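PDB 6TEQ: galactokinase from Bifidobacterium longum subsp. infantis ATCC 15697 = JCM 1222 = DSM 20088, which probably catalyses the ATP-dependent phosphorylation of galactose to galactose 1-phosphate. Local coordinates for residues Phe223-Lys227 with Tyr228-Leu232. Sequence-based numbering, arbitrary orientation.
Sequences FDLDK and YNLEL
Tyr-228 lies alongside Lys-227, the two side chains pointing the same way, with the aliphatic chain of the lysine over one face of the phenol ring. Lys-227 CG sits 4.0 Å from the Tyr-228 ring centroid and 11° off the ring normal, which meets the criteria for a CH-pi contact. With CG anti to the backbone N (chi1 178°) and the rest of the chain extended, the lysine runs on past the ring, placing Lys-227 CE 3.5 Å from Tyr-228 OH. Phe-317 meets this ring edge-to-face. The amide of Tyr-228 donates a hydrogen bond to the backbone of the first segment, its N lying 3.2 Å from Leu-225 O.

Asn-229 takes a positive phi (52°), the left-handed conformation that reverses the chain here; its N donates to Asp-226 O over 3.1 Å. The amide OD1 is bound by Lys-379 NZ.

Leu-230 N is the second donor to Leu-225 O, at 2.9 Å. It and Tyr-228 N approach that oxygen from opposite faces of the carbonyl plane, gripping it between them. Leu-230 CB lies 4.0 Å from Leu-225 CD2, the two side chains crossing at about a right angle. One water donates to both Leu-230 O and Asp-226 OD1, a further, water-mediated tie from the side chain of Asp-226 to the start of the strand.

Leu-232, already in strand 230-236, offers CB to Leu-225 CD1 at 3.9 Å; both leucines also touch Leu-376 of strand 372-378.

The bond from Leu-230 N to Leu-225 O, enclosing that from Asn-229 N to Asp-226 O around left-handed Asn-229, defines a Schellman motif. It turns the chain where it passes from strand 218-222 of the larger sheet into strand 230-236 of the five-stranded one, one of the crossings between the N- and C-terminal domains of the GHMP kinase fold.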
# COMPACT_ATOMS: atom_id res chain seq x y z
N PHE A 223 -14.06 2.56 10.82
CA PHE A 223 -13.41 3.76 10.30
C PHE A 223 -14.43 4.55 9.49
O PHE A 223 -14.33 4.64 8.27
CB PHE A 223 -12.12 3.44 9.53
CG PHE A 223 -11.28 4.68 9.37
CD1 PHE A 223 -10.65 5.27 10.44
CD2 PHE A 223 -11.14 5.27 8.11
CE1 PHE A 223 -9.89 6.41 10.25
CE2 PHE A 223 -10.38 6.39 7.93
CZ PHE A 223 -9.81 6.99 9.01
N ASP A 224 -15.44 5.03 10.19
CA ASP A 224 -16.56 5.72 9.53
C ASP A 224 -16.30 7.22 9.70
O ASP A 224 -16.59 7.77 10.76
CB ASP A 224 -17.88 5.30 10.14
CG ASP A 224 -19.06 6.04 9.58
OD1 ASP A 224 -18.87 6.91 8.68
OD2 ASP A 224 -20.17 5.64 9.98
N LEU A 225 -15.69 7.86 8.71
CA LEU A 225 -15.37 9.30 8.83
C LEU A 225 -16.64 10.14 9.01
O LEU A 225 -16.58 11.15 9.71
CB LEU A 225 -14.65 9.73 7.55
CG LEU A 225 -13.29 9.10 7.35
CD1 LEU A 225 -12.87 9.17 5.92
CD2 LEU A 225 -12.25 9.73 8.23
N ASP A 226 -17.77 9.70 8.49
CA ASP A 226 -19.05 10.47 8.54
C ASP A 226 -19.58 10.52 9.97
O ASP A 226 -20.16 11.55 10.37
CB ASP A 226 -20.10 9.83 7.64
CG ASP A 226 -19.80 9.87 6.14
OD1 ASP A 226 -19.03 10.70 5.69
OD2 ASP A 226 -20.36 9.03 5.44
N LYS A 227 -19.29 9.46 10.77
CA LYS A 227 -19.79 9.38 12.16
C LYS A 227 -19.22 10.59 12.94
O LYS A 227 -19.87 11.05 13.88
CB LYS A 227 -19.34 8.05 12.79
CG LYS A 227 -19.74 7.84 14.23
CD LYS A 227 -19.26 6.53 14.81
CE LYS A 227 -19.65 6.45 16.27
NZ LYS A 227 -19.61 5.06 16.76
N TYR A 228 -18.02 11.07 12.58
CA TYR A 228 -17.32 12.14 13.29
C TYR A 228 -17.24 13.41 12.44
O TYR A 228 -16.49 14.32 12.84
CB TYR A 228 -15.96 11.67 13.74
CG TYR A 228 -16.04 10.37 14.50
CD1 TYR A 228 -16.45 10.35 15.81
CD2 TYR A 228 -15.58 9.18 13.98
CE1 TYR A 228 -16.58 9.17 16.52
CE2 TYR A 228 -15.61 8.00 14.71
CZ TYR A 228 -16.13 7.99 15.99
OH TYR A 228 -16.23 6.84 16.71
N ASN A 229 -18.03 13.50 11.38
CA ASN A 229 -17.99 14.71 10.51
C ASN A 229 -16.55 15.02 10.08
O ASN A 229 -16.16 16.17 10.10
CB ASN A 229 -18.65 15.91 11.19
CG ASN A 229 -20.13 15.66 11.42
OD1 ASN A 229 -20.74 14.85 10.73
ND2 ASN A 229 -20.73 16.36 12.38
N LEU A 230 -15.87 13.98 9.59
CA LEU A 230 -14.48 14.11 9.14
C LEU A 230 -14.37 13.80 7.66
O LEU A 230 -15.28 13.17 7.02
CB LEU A 230 -13.58 13.10 9.87
CG LEU A 230 -13.52 13.18 11.38
CD1 LEU A 230 -12.69 12.02 11.95
CD2 LEU A 230 -12.97 14.53 11.77
N GLU A 231 -13.20 14.13 7.15
CA GLU A 231 -12.80 13.90 5.75
C GLU A 231 -11.32 13.53 5.81
O GLU A 231 -10.55 14.22 6.52
CB GLU A 231 -13.17 15.14 4.92
CG GLU A 231 -12.38 15.34 3.63
CD GLU A 231 -12.78 16.57 2.84
OE1 GLU A 231 -13.43 17.50 3.42
OE2 GLU A 231 -12.44 16.62 1.65
N LEU A 232 -10.93 12.46 5.12
CA LEU A 232 -9.51 12.09 5.06
C LEU A 232 -8.98 12.70 3.78
O LEU A 232 -9.30 12.21 2.70
CB LEU A 232 -9.33 10.58 5.06
CG LEU A 232 -7.88 10.15 5.08
CD1 LEU A 232 -7.23 10.44 6.40
CD2 LEU A 232 -7.82 8.67 4.75
O HOH W 1 -17.91 13.09 6.85